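Local atomic coordinates of CytC3 (Streptomyces, PDB entry 3GJA), a protein that is a biosynthetic nonheme iron halogenase that probably uses iron, 2-oxoglutarate, oxygen and chloride to chlorinate an unactivated carbon of its substrate. Residues Trp101-Phe106 / Met254-Arg259; Thr148-Phe153 / Glu230-Trp235; Asn67-Leu72 / Glu284-Val289. All blocks are in the same frame, centred on the assembly; numbering follows the deposited sequence.

Contact 1: Trp101-Phe106 / Met254-Arg259. With ACT (acetate ion), chain C.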
loop_
_atom_site.group_PDB
_atom_site.type_symbol
_atom_site.label_atom_id
_atom_site.label_comp_id
_atom_site.label_asym_id
_atom_site.label_seq_id
_atom_site.Cartn_x
_atom_site.Cartn_y
_atom_site.Cartn_z
ATOM N N TRP A 101 1.970 3.806 -6.588
ATOM C CA TRP A 101 0.864 3.834 -7.533
ATOM C C TRP A 101 -0.521 3.709 -6.907
ATOM O O TRP A 101 -1.532 3.822 -7.600
ATOM C CB TRP A 101 1.055 2.738 -8.573
ATOM C CG TRP A 101 0.867 1.382 -8.008
ATOM C CD1 TRP A 101 1.757 0.672 -7.257
ATOM C CD2 TRP A 101 -0.311 0.581 -8.105
ATOM N NE1 TRP A 101 1.204 -0.526 -6.882
ATOM C CE2 TRP A 101 -0.067 -0.607 -7.388
ATOM C CE3 TRP A 101 -1.554 0.752 -8.730
ATOM C CZ2 TRP A 101 -1.021 -1.622 -7.278
ATOM C CZ3 TRP A 101 -2.503 -0.261 -8.620
ATOM C CH2 TRP A 101 -2.229 -1.431 -7.899
ATOM N N ARG A 102 -0.571 3.464 -5.605
ATOM C CA ARG A 102 -1.853 3.345 -4.925
ATOM C C ARG A 102 -1.773 3.304 -3.400
ATOM O O ARG A 102 -0.749 2.932 -2.818
ATOM C CB ARG A 102 -2.591 2.100 -5.407
ATOM C CG ARG A 102 -3.843 1.785 -4.590
ATOM C CD ARG A 102 -4.550 0.544 -5.087
ATOM N NE ARG A 102 -5.176 0.751 -6.386
ATOM C CZ ARG A 102 -5.873 -0.184 -7.021
ATOM N NH1 ARG A 102 -6.018 -1.378 -6.468
ATOM N NH2 ARG A 102 -6.427 0.071 -8.198
ATOM N N SER A 103 -2.874 3.716 -2.778
ATOM C CA SER A 103 -3.035 3.695 -1.338
ATOM C C SER A 103 -4.525 3.439 -1.101
ATOM O O SER A 103 -5.370 3.778 -1.941
ATOM C CB SER A 103 -2.600 5.018 -0.703
ATOM O OG SER A 103 -3.607 5.998 -0.795
ATOM N N GLU A 104 -4.842 2.818 0.033
ATOM C CA GLU A 104 -6.223 2.502 0.369
ATOM C C GLU A 104 -6.318 2.190 1.850
ATOM O O GLU A 104 -5.304 1.949 2.505
ATOM C CB GLU A 104 -6.685 1.288 -0.425
ATOM C CG GLU A 104 -5.847 0.054 -0.149
ATOM C CD GLU A 104 -6.045 -1.025 -1.196
ATOM O OE1 GLU A 104 -7.110 -1.687 -1.185
ATOM O OE2 GLU A 104 -5.136 -1.196 -2.037
ATOM N N PHE A 105 -7.539 2.192 2.374
ATOM C CA PHE A 105 -7.752 1.906 3.779
ATOM C C PHE A 105 -8.303 0.507 3.991
ATOM O O PHE A 105 -9.015 -0.035 3.147
ATOM C CB PHE A 105 -8.695 2.938 4.403
ATOM C CG PHE A 105 -8.091 4.312 4.515
ATOM C CD1 PHE A 105 -7.969 5.129 3.391
ATOM C CD2 PHE A 105 -7.618 4.780 5.742
ATOM C CE1 PHE A 105 -7.383 6.397 3.484
ATOM C CE2 PHE A 105 -7.030 6.046 5.851
ATOM C CZ PHE A 105 -6.912 6.859 4.713
ATOM N N PHE A 106 -7.950 -0.073 5.128
ATOM C CA PHE A 106 -8.407 -1.402 5.482
ATOM C C PHE A 106 -9.010 -1.374 6.874
ATOM O O PHE A 106 -8.324 -1.583 7.872
ATOM C CB PHE A 106 -7.244 -2.380 5.430
ATOM C CG PHE A 106 -6.822 -2.738 4.038
ATOM C CD1 PHE A 106 -7.614 -3.565 3.254
ATOM C CD2 PHE A 106 -5.625 -2.267 3.519
ATOM C CE1 PHE A 106 -7.218 -3.925 1.966
ATOM C CE2 PHE A 106 -5.217 -2.617 2.236
ATOM C CZ PHE A 106 -6.014 -3.449 1.459
ATOM N N MET A 254 -7.897 0.258 12.007
ATOM C CA MET A 254 -7.731 0.958 10.745
ATOM C C MET A 254 -6.311 0.856 10.225
ATOM O O MET A 254 -5.360 1.283 10.880
ATOM C CB MET A 254 -8.108 2.434 10.888
ATOM C CG MET A 254 -8.108 3.201 9.563
ATOM S SD MET A 254 -9.283 2.516 8.357
ATOM C CE MET A 254 -10.825 3.049 9.081
ATOM N N GLY A 255 -6.177 0.274 9.042
ATOM C CA GLY A 255 -4.873 0.149 8.427
ATOM C C GLY A 255 -4.837 0.997 7.167
ATOM O O GLY A 255 -5.831 1.096 6.446
ATOM N N PHE A 256 -3.703 1.637 6.911
ATOM C CA PHE A 256 -3.555 2.456 5.718
ATOM C C PHE A 256 -2.435 1.827 4.903
ATOM O O PHE A 256 -1.296 1.764 5.356
ATOM C CB PHE A 256 -3.193 3.900 6.082
ATOM C CG PHE A 256 -2.896 4.763 4.882
ATOM C CD1 PHE A 256 -3.883 5.010 3.929
ATOM C CD2 PHE A 256 -1.617 5.268 4.673
ATOM C CE1 PHE A 256 -3.599 5.749 2.773
ATOM C CE2 PHE A 256 -1.316 6.008 3.523
ATOM C CZ PHE A 256 -2.315 6.248 2.569
ATOM N N ALA A 257 -2.761 1.350 3.706
ATOM C CA ALA A 257 -1.761 0.705 2.868
ATOM C C ALA A 257 -1.349 1.549 1.676
ATOM O O ALA A 257 -2.191 2.126 0.984
ATOM C CB ALA A 257 -2.279 -0.662 2.385
ATOM N N ALA A 258 -0.039 1.613 1.454
ATOM C CA ALA A 258 0.541 2.347 0.335
ATOM C C ALA A 258 1.300 1.292 -0.459
ATOM O O ALA A 258 2.083 0.526 0.112
ATOM C CB ALA A 258 1.490 3.416 0.841
ATOM N N ARG A 259 1.071 1.244 -1.767
ATOM C CA ARG A 259 1.710 0.229 -2.598
ATOM C C ARG A 259 2.753 0.816 -3.555
ATOM O O ARG A 259 2.506 1.810 -4.246
ATOM C CB ARG A 259 0.608 -0.548 -3.332
ATOM C CG ARG A 259 -0.679 -0.568 -2.502
ATOM C CD ARG A 259 -1.706 -1.621 -2.909
ATOM N NE ARG A 259 -1.273 -2.955 -2.522
ATOM C CZ ARG A 259 -2.039 -3.855 -1.915
ATOM N NH1 ARG A 259 -3.298 -3.574 -1.610
ATOM N NH2 ARG A 259 -1.539 -5.045 -1.624
HETATM C C ACT C . -8.920 -3.508 -7.761
HETATM O O ACT C . -7.745 -3.426 -7.103
HETATM O OXT ACT C . -9.512 -4.565 -7.817
HETATM C CH3 ACT C . -9.497 -2.286 -8.428
#

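Contact 2: Thr148-Phe153 / Glu230-Trp235. With ACT (acetate ion), chain E.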
loop_
_atom_site.group_PDB
_atom_site.type_symbol
_atom_site.label_atom_id
_atom_site.label_comp_id
_atom_site.label_asym_id
_atom_site.label_seq_id
_atom_site.Cartn_x
_atom_site.Cartn_y
_atom_site.Cartn_z
ATOM N N THR A 148 3.873 -3.651 -0.571
ATOM C CA THR A 148 2.803 -3.019 0.188
ATOM C C THR A 148 3.302 -2.630 1.572
ATOM O O THR A 148 3.907 -3.442 2.267
ATOM C CB THR A 148 1.604 -3.996 0.343
ATOM O OG1 THR A 148 1.179 -4.434 -0.953
ATOM C CG2 THR A 148 0.435 -3.332 1.062
ATOM N N VAL A 149 3.068 -1.382 1.955
ATOM C CA VAL A 149 3.456 -0.887 3.269
ATOM C C VAL A 149 2.141 -0.631 4.007
ATOM O O VAL A 149 1.423 0.321 3.706
ATOM C CB VAL A 149 4.266 0.428 3.166
ATOM C CG1 VAL A 149 4.682 0.901 4.557
ATOM C CG2 VAL A 149 5.489 0.211 2.299
ATOM N N TRP A 150 1.834 -1.503 4.962
ATOM C CA TRP A 150 0.593 -1.442 5.744
ATOM C C TRP A 150 0.844 -0.769 7.099
ATOM O O TRP A 150 1.395 -1.389 8.010
ATOM C CB TRP A 150 0.100 -2.872 5.973
ATOM C CG TRP A 150 -1.364 -3.064 6.216
ATOM C CD1 TRP A 150 -2.296 -3.462 5.299
ATOM C CD2 TRP A 150 -2.042 -3.023 7.480
ATOM N NE1 TRP A 150 -3.506 -3.690 5.912
ATOM C CE2 TRP A 150 -3.381 -3.429 7.251
ATOM C CE3 TRP A 150 -1.649 -2.692 8.785
ATOM C CZ2 TRP A 150 -4.327 -3.515 8.278
ATOM C CZ3 TRP A 150 -2.595 -2.779 9.814
ATOM C CH2 TRP A 150 -3.917 -3.188 9.551
ATOM N N THR A 151 0.444 0.493 7.226
ATOM C CA THR A 151 0.627 1.230 8.472
ATOM C C THR A 151 -0.622 1.139 9.340
ATOM O O THR A 151 -1.740 1.336 8.862
ATOM C CB THR A 151 0.921 2.734 8.214
ATOM O OG1 THR A 151 2.098 2.868 7.407
ATOM C CG2 THR A 151 1.150 3.472 9.534
ATOM N N ALA A 152 -0.431 0.843 10.619
ATOM C CA ALA A 152 -1.549 0.755 11.546
ATOM C C ALA A 152 -1.858 2.163 12.052
ATOM O O ALA A 152 -1.023 2.786 12.702
ATOM C CB ALA A 152 -1.188 -0.156 12.711
ATOM N N PHE A 153 -3.045 2.673 11.735
ATOM C CA PHE A 153 -3.440 4.014 12.169
ATOM C C PHE A 153 -4.088 3.892 13.538
ATOM O O PHE A 153 -4.129 4.836 14.326
ATOM C CB PHE A 153 -4.433 4.627 11.169
ATOM C CG PHE A 153 -3.775 5.319 9.992
ATOM C CD1 PHE A 153 -2.405 5.205 9.767
ATOM C CD2 PHE A 153 -4.534 6.078 9.111
ATOM C CE1 PHE A 153 -1.799 5.837 8.686
ATOM C CE2 PHE A 153 -3.936 6.717 8.015
ATOM C CZ PHE A 153 -2.571 6.597 7.806
ATOM N N GLU A 230 3.148 1.823 13.622
ATOM C CA GLU A 230 4.007 0.755 13.130
ATOM C C GLU A 230 3.434 0.231 11.828
ATOM O O GLU A 230 2.248 0.392 11.551
ATOM C CB GLU A 230 4.099 -0.389 14.134
ATOM C CG GLU A 230 4.711 0.001 15.457
ATOM C CD GLU A 230 4.938 -1.199 16.348
ATOM O OE1 GLU A 230 3.998 -2.012 16.508
ATOM O OE2 GLU A 230 6.053 -1.326 16.895
ATOM N N ALA A 231 4.281 -0.403 11.032
ATOM C CA ALA A 231 3.843 -0.949 9.768
ATOM C C ALA A 231 4.482 -2.294 9.494
ATOM O O ALA A 231 5.493 -2.668 10.103
ATOM C CB ALA A 231 4.192 0.011 8.636
ATOM N N VAL A 232 3.864 -3.027 8.578
ATOM C CA VAL A 232 4.394 -4.295 8.150
ATOM C C VAL A 232 4.571 -4.098 6.650
ATOM O O VAL A 232 3.725 -3.498 5.989
ATOM C CB VAL A 232 3.433 -5.473 8.447
ATOM C CG1 VAL A 232 2.089 -5.256 7.771
ATOM C CG2 VAL A 232 4.067 -6.778 7.976
ATOM N N ILE A 233 5.694 -4.554 6.122
ATOM C CA ILE A 233 5.956 -4.418 4.705
ATOM C C ILE A 233 5.952 -5.813 4.106
ATOM O O ILE A 233 6.576 -6.731 4.649
ATOM C CB ILE A 233 7.324 -3.738 4.454
ATOM C CG1 ILE A 233 7.359 -2.377 5.167
ATOM C CG2 ILE A 233 7.556 -3.567 2.947
ATOM C CD1 ILE A 233 8.650 -1.600 4.973
ATOM N N PHE A 234 5.248 -5.973 2.991
ATOM C CA PHE A 234 5.163 -7.275 2.346
ATOM C C PHE A 234 4.798 -7.188 0.879
ATOM O O PHE A 234 4.199 -6.207 0.426
ATOM C CB PHE A 234 4.101 -8.131 3.045
ATOM C CG PHE A 234 2.723 -7.498 3.073
ATOM C CD1 PHE A 234 2.353 -6.638 4.106
ATOM C CD2 PHE A 234 1.792 -7.775 2.072
ATOM C CE1 PHE A 234 1.071 -6.066 4.149
ATOM C CE2 PHE A 234 0.505 -7.207 2.101
ATOM C CZ PHE A 234 0.146 -6.351 3.144
ATOM N N TRP A 235 5.163 -8.223 0.132
ATOM C CA TRP A 235 4.800 -8.295 -1.272
ATOM C C TRP A 235 3.289 -8.496 -1.235
ATOM O O TRP A 235 2.786 -9.276 -0.425
ATOM C CB TRP A 235 5.448 -9.506 -1.938
ATOM C CG TRP A 235 6.847 -9.285 -2.402
ATOM C CD1 TRP A 235 7.976 -9.882 -1.919
ATOM C CD2 TRP A 235 7.266 -8.447 -3.487
ATOM N NE1 TRP A 235 9.069 -9.475 -2.639
ATOM C CE2 TRP A 235 8.664 -8.593 -3.610
ATOM C CE3 TRP A 235 6.594 -7.587 -4.367
ATOM C CZ2 TRP A 235 9.408 -7.911 -4.580
ATOM C CZ3 TRP A 235 7.335 -6.908 -5.335
ATOM C CH2 TRP A 235 8.729 -7.076 -5.432
HETATM C C ACT E . -5.959 -6.281 4.856
HETATM O O ACT E . -6.912 -6.263 5.810
HETATM O OXT ACT E . -5.149 -5.396 4.804
HETATM C CH3 ACT E . -5.907 -7.406 3.851
#

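Contact 3: Asn67-Leu72 / Glu284-Val289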
loop_
_atom_site.group_PDB
_atom_site.type_symbol
_atom_site.label_atom_id
_atom_site.label_comp_id
_atom_site.label_asym_id
_atom_site.label_seq_id
_atom_site.Cartn_x
_atom_site.Cartn_y
_atom_site.Cartn_z
ATOM N N ASN A 67 -11.867 4.303 -0.019
ATOM C CA ASN A 67 -11.038 5.493 -0.154
ATOM C C ASN A 67 -9.650 5.305 -0.768
ATOM O O ASN A 67 -8.619 5.547 -0.127
ATOM C CB ASN A 67 -10.929 6.194 1.201
ATOM C CG ASN A 67 -11.988 7.263 1.375
ATOM O OD1 ASN A 67 -12.141 8.124 0.514
ATOM N ND2 ASN A 67 -12.719 7.218 2.483
ATOM N N TYR A 68 -9.640 4.884 -2.027
ATOM C CA TYR A 68 -8.406 4.681 -2.777
ATOM C C TYR A 68 -7.748 6.008 -3.122
ATOM O O TYR A 68 -8.423 7.006 -3.390
ATOM C CB TYR A 68 -8.692 3.967 -4.102
ATOM C CG TYR A 68 -8.874 2.470 -4.037
ATOM C CD1 TYR A 68 -9.385 1.845 -2.893
ATOM C CD2 TYR A 68 -8.577 1.677 -5.144
ATOM C CE1 TYR A 68 -9.595 0.464 -2.860
ATOM C CE2 TYR A 68 -8.782 0.300 -5.124
ATOM C CZ TYR A 68 -9.290 -0.298 -3.980
ATOM O OH TYR A 68 -9.479 -1.658 -3.964
ATOM N N ASP A 69 -6.420 5.990 -3.109
ATOM C CA ASP A 69 -5.583 7.118 -3.485
ATOM C C ASP A 69 -5.879 8.513 -2.928
ATOM O O ASP A 69 -5.872 9.502 -3.670
ATOM C CB ASP A 69 -5.520 7.173 -5.014
ATOM C CG ASP A 69 -5.065 5.858 -5.619
ATOM O OD1 ASP A 69 -4.141 5.243 -5.048
ATOM O OD2 ASP A 69 -5.614 5.439 -6.660
ATOM N N ARG A 70 -6.108 8.603 -1.625
ATOM C CA ARG A 70 -6.370 9.894 -1.012
ATOM C C ARG A 70 -5.076 10.641 -0.734
ATOM O O ARG A 70 -5.096 11.786 -0.283
ATOM C CB ARG A 70 -7.163 9.713 0.267
ATOM C CG ARG A 70 -8.546 9.189 -0.008
ATOM C CD ARG A 70 -9.336 10.185 -0.842
ATOM N NE ARG A 70 -10.629 10.369 -0.214
ATOM C CZ ARG A 70 -11.046 11.500 0.335
ATOM N NH1 ARG A 70 -10.282 12.582 0.324
ATOM N NH2 ARG A 70 -12.216 11.520 0.947
ATOM N N HIS A 71 -3.948 9.991 -1.007
ATOM C CA HIS A 71 -2.663 10.642 -0.822
ATOM C C HIS A 71 -2.518 11.688 -1.934
ATOM O O HIS A 71 -1.554 12.452 -1.961
ATOM C CB HIS A 71 -1.517 9.632 -0.906
ATOM C CG HIS A 71 -1.472 8.874 -2.194
ATOM N ND1 HIS A 71 -2.380 7.886 -2.509
ATOM C CD2 HIS A 71 -0.651 8.987 -3.267
ATOM C CE1 HIS A 71 -2.122 7.423 -3.721
ATOM N NE2 HIS A 71 -1.078 8.076 -4.203
ATOM N N LEU A 72 -3.483 11.715 -2.853
ATOM C CA LEU A 72 -3.456 12.678 -3.942
ATOM C C LEU A 72 -4.272 13.928 -3.634
ATOM O O LEU A 72 -4.322 14.847 -4.444
ATOM C CB LEU A 72 -3.937 12.040 -5.250
ATOM C CG LEU A 72 -2.979 10.980 -5.805
ATOM C CD1 LEU A 72 -3.496 10.455 -7.127
ATOM C CD2 LEU A 72 -1.593 11.574 -5.972
ATOM N N GLU A 284 -8.671 9.776 -15.128
ATOM C CA GLU A 284 -8.528 11.166 -15.546
ATOM C C GLU A 284 -7.499 11.936 -14.720
ATOM O O GLU A 284 -6.532 12.471 -15.263
ATOM C CB GLU A 284 -9.873 11.886 -15.475
ATOM C CG GLU A 284 -9.855 13.269 -16.096
ATOM C CD GLU A 284 -11.181 13.987 -15.934
ATOM O OE1 GLU A 284 -12.218 13.400 -16.317
ATOM O OE2 GLU A 284 -11.187 15.133 -15.428
ATOM N N LYS A 285 -7.694 11.991 -13.406
ATOM C CA LYS A 285 -6.762 12.717 -12.552
ATOM C C LYS A 285 -5.803 11.812 -11.788
ATOM O O LYS A 285 -5.180 12.242 -10.818
ATOM C CB LYS A 285 -7.535 13.595 -11.570
ATOM C CG LYS A 285 -8.458 14.589 -12.246
ATOM C CD LYS A 285 -9.255 15.389 -11.233
ATOM C CE LYS A 285 -10.289 16.262 -11.919
ATOM N NZ LYS A 285 -11.159 16.965 -10.931
ATOM N N TYR A 286 -5.678 10.560 -12.216
ATOM C CA TYR A 286 -4.771 9.652 -11.534
ATOM C C TYR A 286 -3.334 9.893 -11.947
ATOM O O TYR A 286 -3.057 10.344 -13.058
ATOM C CB TYR A 286 -5.094 8.184 -11.830
ATOM C CG TYR A 286 -4.000 7.256 -11.330
ATOM C CD1 TYR A 286 -3.927 6.887 -9.983
ATOM C CD2 TYR A 286 -2.974 6.831 -12.180
ATOM C CE1 TYR A 286 -2.862 6.127 -9.492
ATOM C CE2 TYR A 286 -1.901 6.072 -11.699
ATOM C CZ TYR A 286 -1.851 5.725 -10.348
ATOM O OH TYR A 286 -0.779 4.994 -9.855
ATOM N N GLY A 287 -2.421 9.565 -11.043
ATOM C CA GLY A 287 -1.012 9.696 -11.326
ATOM C C GLY A 287 -0.229 8.882 -10.323
ATOM O O GLY A 287 -0.615 8.790 -9.162
ATOM N N ALA A 288 0.850 8.259 -10.773
ATOM C CA ALA A 288 1.708 7.507 -9.878
ATOM C C ALA A 288 2.653 8.565 -9.299
ATOM O O ALA A 288 2.939 9.573 -9.949
ATOM C CB ALA A 288 2.493 6.449 -10.649
ATOM N N VAL A 289 3.125 8.349 -8.079
ATOM C CA VAL A 289 4.012 9.310 -7.440
ATOM C C VAL A 289 5.438 8.801 -7.350
ATOM O O VAL A 289 5.689 7.718 -6.819
ATOM C CB VAL A 289 3.520 9.648 -6.011
ATOM C CG1 VAL A 289 4.538 10.539 -5.298
ATOM C CG2 VAL A 289 2.167 10.346 -6.080
HETATM O O HOH W 1 -0.282 7.435 -6.922
#

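Contact 1: Trp101-Phe106 / Met254-Arg259
The carbonyl oxygen of Arg-102 has two partners here, one hydrogen bond and one C-H...O contact. Arg-259 N donates to Arg-102 O at 2.7 Å, almost straight (173°) and in the carbonyl plane, while Ala-258 CA adds the softer contact to the same oxygen. Six backbone hydrogen bonds, reaching from Trp-101 to Phe-106, make these neighbouring antiparallel strands of the cupin-type barrel. Arg-102, Glu-104, Phe-106, Ala-257 and Arg-259 share one face of the sheet. There Arg-259 NH1 forms a salt bridge with Glu-104 OE2 at 3.0 Å; the oxygen lies in the guanidinium plane, yet the nitrogen stands 61° out of the carboxylate plane. Glu-104 CG takes the crowded position between backbone N and carbonyl carbon, with the chain extended beyond it. Beside the bridge, Phe-106 turns its ring edge to the methyl of Ala-257, CE2 to CB 3.5 Å. Arg-102 NH1 donates to an acetate oxygen (O) at 2.8 Å, and its NH2 goes to Gln-131 and Tyr-268. The other face carries Ser-103, Phe-105, Phe-256 and Ala-258: Phe-256 CD1 lies over the rim of the Phe-105 ring, 3.6 Å from Phe-105 CZ, with the rings oblique at 49°. Met-254 SD meets the edge of that ring, 3.8 Å from Phe-105 CD2, as a Met-aromatic contact, and helices 34-49 and 75-82 cover this side. The polar face therefore probably looks into the barrel, where Arg-259 is likely to keep Glu-104 ionised and Arg-102 probably helps hold the acetate, which Lys-62 also binds.

Contact 2: Thr148-Phe153 / Glu230-Trp235
Two neighbouring antiparallel strands of the main sheet of the cupin-type barrel, 147-152 and 230-235, meet here in regular register. Thr-148 and Phe-234 exchange two backbone bonds, Thr-148 N to Phe-234 O being 2.8 Å, and Trp-150 does the same with Val-232. The ladder ends at Ala-152 N, which reaches Glu-230 O at 2.9 Å, virtually straight (179°) and nearly along the C=O axis. On one face Thr-148, Trp-150, Val-232 and Phe-234 stand together. Phe-234 CG occupies the crowded position between backbone N and carbonyl carbon (chi1 57°), which lays the ring alongside Thr-148. The threonine CB sits over the ring face, offset to its rim, as a CH-pi contact 4.0 Å from the centroid, and its CG2 lies 3.7 Å from Phe-234 CZ. The ring edge meets the next residue on that face, CE1 to Trp-150 CB 3.8 Å. Val-232 CG1 approaches the same Trp-150 CB, at 3.6 Å. An alanine in place of Phe-234 would remove the ring beside Thr-148 CB and the edge against Trp-150 CB, and is likely to leave the tryptophan less firmly set. Beyond CB the indole leaves the strand pair, and its NE1 donates to acetate OXT at 2.6 Å, near the ring plane. Val-149, Thr-151, Ala-231 and Ile-233 line the other face, where Val-149 and Ile-233 pack on helix 84-94 and Thr-151 OG1 is bonded to His-80 of helix 75-82. No side-chain hydrogen bond crosses between the strands, so polar pairing across them is left to the backbone ladder, while the indole N-H holds a bound acetate on what is probably the inner side of the barrel.

Contact 3: Asn67-Leu72 / Glu284-Val289
Leu-72 leaves the backbone with CB directed toward residues 284-289, and CG is turned anti to its own carbonyl carbon (chi1 -68°). CG rests over one face of the His-71 imidazole, offset to the rim. From there the branches part. CD1, anti to CA (chi2 -177°), comes to 3.9 Å from Gly-287 O, a loose contact with the backbone. CD2 slides alongside Val-289 and meets its CG2 at 4.0 Å. The same CG2 lies at the edge of the His-71 ring, 4.2 Å from CD2 of the histidine. No direct hydrogen bond joins the two segments; a water does so instead, donating to Gly-287 O at 2.6 Å and lying 2.9 Å from His-71 NE2, in the plane of the imidazole. His-71 ND1 is taken by Ser-103 OG, so both ring nitrogens have partners and the ring's rotation is well defined. Asp-69 OD2 approaches Tyr-286 CD1 obliquely at 4.0 Å, but its hydrogen bond goes to Tyr-56. Asn-67 closes helix 62-65 in a Schellman motif, and the turn that follows leads to helix 75-82, whose Ile-81 packs on both His-71 and Val-289. Val-289 opens the short edge strand 289-290, paired with strand 98-108; Tyr-286 OH also reaches that strand, at Trp-101 O.

All three contacts are mainly buried, but contact 1 lies nearest the chain centre, whereas contact 3 sits farther out and has exposed Lys-285 at its margin. Contacts 1 and 2 belong to one sheet: strands 253-262 and 147-152 are neighbours, joined by Phe-256 N to Thr-151 O and Ala-258 O to Val-149 N. Both are backbone ladders; the first adds a salt bridge, the second CH-pi and mostly apolar side-chain contacts, with no side-chain hydrogen bond between its strands. Contact 3 has no ladder and relies on sparse apolar touches and a water. It flanks the other side of strand 98-108, through Asp-69 N to Ser-103 O, and does not touch contact 2.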